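Local coordinates for Alpha/beta hydrolase (Enterobacter asburiae, PDB 6KMO), which probably hydrolyses carboxylic ester bonds, as an esterase or lipase of the alpha/beta hydrolase fold, at residues R173-A187 against K200-D212. The protein carries 2 engineered substitutions. Sequence-based numbering, arbitrary orientation. Where two conformers were deposited one is given.
Sequences RLGLVGNSVGGNMVA and KIRYNVMLWPVTD
S180 follows strand 174-179 directly and precedes helix 181-195; S180 N gives a 2.8 Å hydrogen bond to L207 O. In one of its two conformers S180 OG lies near the edge of the W208 ring at CD1. N179 CB approaches the same indole obliquely, 3.5 Å from W208 NE1. N179 ND2 bonds to H118 NE2 and D308 OD1, and the same OD1 takes W208 NE1, so D308 positions both groups. S180 O takes two N-H groups, from N184 in the helix and from V210, the latter coming from above the carbonyl plane. N184 holds its CG anti to the backbone N (chi1 -180°), which carries ND2 to V210 O at 3.1 Å; N184 ND2 also donates to A253 O.

Further back, parallel strands 174-179 and 203-207 are joined by bonds such as V205 N to L176 O. Helix 181-195 returns over them: V186 CG1 lies 3.6 Å from N204 CG, and M206 bends at chi3 (65°) to bring CE 3.5 Å from G183 O. G183, with no side chain, lets P209 CB pack 4.0 Å from its CA.

This right-handed beta-alpha-beta unit carries a GxSxG pattern at G178, S180 and G182. With S180 at positive phi (70°), bonds from its N and O to L207, V210 and N184 would hold the turn, consistent with a nucleophile elbow presenting the serine.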
loop_
_atom_site.group_PDB
_atom_site.type_symbol
_atom_site.label_atom_id
_atom_site.label_comp_id
_atom_site.label_asym_id
_atom_site.label_seq_id
_atom_site.Cartn_x
_atom_site.Cartn_y
_atom_site.Cartn_z
ATOM N N ARG A 173 10.136 -9.773 20.408
ATOM C CA ARG A 173 9.938 -9.241 19.054
ATOM C C ARG A 173 8.503 -9.580 18.670
ATOM O O ARG A 173 8.242 -10.588 18.004
ATOM C CB ARG A 173 10.921 -9.838 18.113
ATOM C CG ARG A 173 12.359 -9.452 18.436
ATOM C CD ARG A 173 13.297 -9.886 17.360
ATOM N NE ARG A 173 13.553 -11.323 17.380
ATOM C CZ ARG A 173 13.665 -12.100 16.301
ATOM N NH1 ARG A 173 13.512 -11.630 15.071
ATOM N NH2 ARG A 173 13.931 -13.377 16.454
ATOM N N LEU A 174 7.579 -8.703 19.068
ATOM C CA LEU A 174 6.151 -9.015 19.095
ATOM C C LEU A 174 5.346 -7.913 18.424
ATOM O O LEU A 174 5.409 -6.740 18.818
ATOM C CB LEU A 174 5.676 -9.183 20.538
ATOM C CG LEU A 174 4.257 -9.698 20.736
ATOM C CD1 LEU A 174 4.051 -11.035 20.062
ATOM C CD2 LEU A 174 3.981 -9.822 22.234
ATOM N N GLY A 175 4.561 -8.293 17.426
ATOM C CA GLY A 175 3.651 -7.388 16.761
ATOM C C GLY A 175 2.203 -7.658 17.150
ATOM O O GLY A 175 1.878 -8.643 17.803
ATOM N N LEU A 176 1.326 -6.760 16.698
ATOM C CA LEU A 176 -0.111 -6.877 16.893
ATOM C C LEU A 176 -0.777 -6.668 15.548
ATOM O O LEU A 176 -0.557 -5.635 14.912
ATOM C CB LEU A 176 -0.615 -5.817 17.877
ATOM C CG LEU A 176 -0.018 -5.800 19.282
ATOM C CD1 LEU A 176 -0.570 -4.634 20.087
ATOM C CD2 LEU A 176 -0.267 -7.102 20.019
ATOM N N VAL A 177 -1.593 -7.629 15.122
ATOM C CA VAL A 177 -2.232 -7.595 13.807
ATOM C C VAL A 177 -3.694 -7.976 13.955
ATOM O O VAL A 177 -4.043 -8.894 14.705
ATOM C CB VAL A 177 -1.545 -8.575 12.835
ATOM C CG1 VAL A 177 -2.230 -8.569 11.474
ATOM C CG2 VAL A 177 -0.049 -8.244 12.679
ATOM N N GLY A 178 -4.570 -7.295 13.225
ATOM C CA GLY A 178 -5.972 -7.679 13.235
ATOM C C GLY A 178 -6.752 -6.933 12.177
ATOM O O GLY A 178 -6.388 -5.827 11.775
ATOM N N ASN A 179 -7.863 -7.551 11.771
ATOM C CA ASN A 179 -8.758 -6.980 10.758
ATOM C C ASN A 179 -10.067 -6.528 11.389
ATOM O O ASN A 179 -10.651 -7.245 12.205
ATOM C CB ASN A 179 -9.079 -7.984 9.637
ATOM C CG ASN A 179 -9.700 -9.278 10.140
ATOM O OD1 ASN A 179 -9.121 -9.977 10.977
ATOM N ND2 ASN A 179 -10.867 -9.627 9.609
ATOM N N SER A 180 -10.509 -5.320 11.020
ATOM C CA SER A 180 -11.852 -4.846 11.369
ATOM C C SER A 180 -11.938 -4.584 12.872
ATOM O O SER A 180 -11.154 -3.783 13.395
ATOM C CB SER A 180 -12.895 -5.820 10.842
ATOM O OG SER A 180 -12.606 -6.187 9.500
ATOM N N VAL A 181 -12.841 -5.247 13.601
ATOM C CA VAL A 181 -12.813 -5.123 15.057
ATOM C C VAL A 181 -11.517 -5.711 15.612
ATOM O O VAL A 181 -11.105 -5.351 16.720
ATOM C CB VAL A 181 -14.038 -5.692 15.797
ATOM C CG1 VAL A 181 -15.320 -4.978 15.372
ATOM C CG2 VAL A 181 -14.137 -7.204 15.695
ATOM N N GLY A 182 -10.877 -6.615 14.874
ATOM C CA GLY A 182 -9.553 -7.068 15.257
ATOM C C GLY A 182 -8.514 -5.972 15.169
ATOM O O GLY A 182 -7.574 -5.928 15.972
ATOM N N GLY A 183 -8.659 -5.069 14.199
ATOM C CA GLY A 183 -7.798 -3.894 14.161
ATOM C C GLY A 183 -8.077 -2.926 15.300
ATOM O O GLY A 183 -7.160 -2.307 15.846
ATOM N N ASN A 184 -9.347 -2.783 15.676
ATOM C CA ASN A 184 -9.717 -2.089 16.908
ATOM C C ASN A 184 -9.004 -2.704 18.099
ATOM O O ASN A 184 -8.438 -1.994 18.936
ATOM C CB ASN A 184 -11.239 -2.200 17.058
ATOM C CG ASN A 184 -11.776 -1.526 18.283
ATOM O OD1 ASN A 184 -11.883 -2.157 19.338
ATOM N ND2 ASN A 184 -12.145 -0.259 18.158
ATOM N N MET A 185 -9.002 -4.040 18.159
ATOM C CA MET A 185 -8.380 -4.779 19.260
ATOM C C MET A 185 -6.872 -4.543 19.313
ATOM O O MET A 185 -6.293 -4.463 20.405
ATOM C CB MET A 185 -8.749 -6.260 19.122
ATOM C CG MET A 185 -8.470 -7.137 20.356
ATOM S SD MET A 185 -9.270 -8.826 20.269
ATOM C CE MET A 185 -10.993 -8.355 20.513
ATOM N N VAL A 186 -6.215 -4.398 18.153
ATOM C CA VAL A 186 -4.802 -4.016 18.114
ATOM C C VAL A 186 -4.590 -2.721 18.895
ATOM O O VAL A 186 -3.711 -2.622 19.764
ATOM C CB VAL A 186 -4.328 -3.859 16.654
ATOM C CG1 VAL A 186 -2.990 -3.099 16.594
ATOM C CG2 VAL A 186 -4.210 -5.215 15.962
ATOM N N ALA A 187 -5.365 -1.687 18.557
ATOM C CA ALA A 187 -5.238 -0.413 19.255
ATOM C C ALA A 187 -5.547 -0.554 20.743
ATOM O O ALA A 187 -4.854 0.035 21.586
ATOM C CB ALA A 187 -6.160 0.630 18.607
ATOM N N LYS A 200 6.542 -4.619 25.429
ATOM C CA LYS A 200 6.998 -3.877 24.264
ATOM C C LYS A 200 6.415 -4.471 22.990
ATOM O O LYS A 200 6.381 -5.690 22.821
ATOM C CB LYS A 200 8.525 -3.933 24.171
ATOM C CG LYS A 200 9.294 -3.066 25.154
ATOM C CD LYS A 200 8.503 -1.833 25.568
ATOM C CE LYS A 200 8.076 -1.920 27.028
ATOM N NZ LYS A 200 7.443 -0.659 27.507
ATOM N N ILE A 201 5.981 -3.591 22.085
ATOM C CA ILE A 201 5.376 -3.987 20.815
ATOM C C ILE A 201 6.194 -3.371 19.690
ATOM O O ILE A 201 6.369 -2.145 19.645
ATOM C CB ILE A 201 3.909 -3.514 20.736
ATOM C CG1 ILE A 201 3.053 -4.131 21.845
ATOM C CG2 ILE A 201 3.303 -3.786 19.355
ATOM C CD1 ILE A 201 2.993 -5.616 21.862
ATOM N N ARG A 202 6.646 -4.207 18.759
ATOM C CA ARG A 202 7.442 -3.742 17.632
ATOM C C ARG A 202 6.606 -3.021 16.585
ATOM O O ARG A 202 7.069 -2.046 15.975
ATOM C CB ARG A 202 8.111 -4.929 16.932
ATOM C CG ARG A 202 9.370 -5.441 17.631
ATOM C CD ARG A 202 10.505 -4.424 17.529
ATOM N NE ARG A 202 11.776 -4.988 17.992
ATOM C CZ ARG A 202 12.610 -5.673 17.220
ATOM N NH1 ARG A 202 12.332 -5.894 15.948
ATOM N NH2 ARG A 202 13.746 -6.145 17.727
ATOM N N TYR A 203 5.395 -3.507 16.315
ATOM C CA TYR A 203 4.660 -3.008 15.159
ATOM C C TYR A 203 3.207 -3.416 15.279
ATOM O O TYR A 203 2.906 -4.525 15.723
ATOM C CB TYR A 203 5.226 -3.592 13.861
ATOM C CG TYR A 203 4.990 -2.777 12.609
ATOM C CD1 TYR A 203 5.477 -1.492 12.517
ATOM C CD2 TYR A 203 4.342 -3.320 11.502
ATOM C CE1 TYR A 203 5.292 -0.738 11.361
ATOM C CE2 TYR A 203 4.154 -2.581 10.350
ATOM C CZ TYR A 203 4.624 -1.290 10.284
ATOM O OH TYR A 203 4.470 -0.568 9.115
ATOM N N ASN A 204 2.320 -2.527 14.857
ATOM C CA ASN A 204 0.894 -2.794 14.737
ATOM C C ASN A 204 0.513 -2.793 13.262
ATOM O O ASN A 204 0.932 -1.908 12.510
ATOM C CB ASN A 204 0.082 -1.669 15.370
ATOM C CG ASN A 204 0.220 -1.588 16.850
ATOM O OD1 ASN A 204 0.471 -2.583 17.528
ATOM N ND2 ASN A 204 0.012 -0.397 17.384
ATOM N N VAL A 205 -0.329 -3.735 12.865
ATOM C CA VAL A 205 -0.964 -3.716 11.552
ATOM C C VAL A 205 -2.466 -3.746 11.777
ATOM O O VAL A 205 -3.022 -4.752 12.233
ATOM C CB VAL A 205 -0.521 -4.865 10.643
ATOM C CG1 VAL A 205 -1.219 -4.712 9.303
ATOM C CG2 VAL A 205 0.988 -4.886 10.459
ATOM N N MET A 206 -3.124 -2.637 11.475
ATOM C CA MET A 206 -4.568 -2.485 11.616
ATOM C C MET A 206 -5.164 -2.573 10.220
ATOM O O MET A 206 -5.026 -1.642 9.415
ATOM C CB MET A 206 -4.903 -1.152 12.295
ATOM C CG MET A 206 -4.375 -1.018 13.717
ATOM S SD MET A 206 -4.524 0.670 14.538
ATOM C CE MET A 206 -6.334 0.823 14.635
ATOM N N LEU A 207 -5.806 -3.697 9.927
ATOM C CA LEU A 207 -6.354 -3.972 8.595
ATOM C C LEU A 207 -7.814 -3.542 8.603
ATOM O O LEU A 207 -8.637 -4.113 9.329
ATOM C CB LEU A 207 -6.226 -5.452 8.249
ATOM C CG LEU A 207 -4.787 -5.983 8.193
ATOM C CD1 LEU A 207 -4.816 -7.492 8.051
ATOM C CD2 LEU A 207 -4.010 -5.353 7.074
ATOM N N TRP A 208 -8.120 -2.518 7.808
ATOM C CA TRP A 208 -9.453 -1.936 7.661
ATOM C C TRP A 208 -10.178 -1.874 9.019
ATOM O O TRP A 208 -11.252 -2.477 9.196
ATOM C CB TRP A 208 -10.277 -2.632 6.576
ATOM C CG TRP A 208 -10.169 -4.118 6.548
ATOM C CD1 TRP A 208 -11.039 -4.987 7.132
ATOM C CD2 TRP A 208 -9.141 -4.921 5.940
ATOM N NE1 TRP A 208 -10.609 -6.280 6.957
ATOM C CE2 TRP A 208 -9.458 -6.264 6.213
ATOM C CE3 TRP A 208 -7.981 -4.644 5.211
ATOM C CZ2 TRP A 208 -8.657 -7.318 5.786
ATOM C CZ3 TRP A 208 -7.188 -5.710 4.790
ATOM C CH2 TRP A 208 -7.538 -7.017 5.077
ATOM N N PRO A 209 -9.629 -1.139 9.982
ATOM C CA PRO A 209 -10.089 -1.219 11.370
ATOM C C PRO A 209 -11.349 -0.416 11.648
ATOM O O PRO A 209 -11.656 0.585 10.991
ATOM C CB PRO A 209 -8.922 -0.588 12.147
ATOM C CG PRO A 209 -8.371 0.446 11.177
ATOM C CD PRO A 209 -8.418 -0.297 9.852
ATOM N N VAL A 210 -12.046 -0.860 12.696
ATOM C CA VAL A 210 -13.048 -0.062 13.402
ATOM C C VAL A 210 -12.323 0.821 14.413
ATOM O O VAL A 210 -11.532 0.319 15.219
ATOM C CB VAL A 210 -14.042 -0.975 14.135
ATOM C CG1 VAL A 210 -14.957 -0.147 15.041
ATOM C CG2 VAL A 210 -14.839 -1.845 13.176
ATOM N N THR A 211 -12.583 2.135 14.394
ATOM C CA THR A 211 -11.933 3.021 15.359
ATOM C C THR A 211 -12.888 3.897 16.160
ATOM O O THR A 211 -12.424 4.564 17.094
ATOM C CB THR A 211 -10.850 3.901 14.713
ATOM O OG1 THR A 211 -11.513 4.867 13.898
ATOM C CG2 THR A 211 -9.854 3.083 13.909
ATOM N N ASP A 212 -14.185 3.921 15.855
ATOM C CA ASP A 212 -15.085 4.826 16.574
ATOM C C ASP A 212 -16.507 4.291 16.542
ATOM O O ASP A 212 -16.993 3.841 15.497
ATOM C CB ASP A 212 -15.054 6.219 15.931
ATOM C CG ASP A 212 -15.679 7.310 16.780
ATOM O OD1 ASP A 212 -15.897 7.090 17.983
ATOM O OD2 ASP A 212 -15.941 8.414 16.204
HETATM O O HOH W 1 8.340 -6.376 20.830
#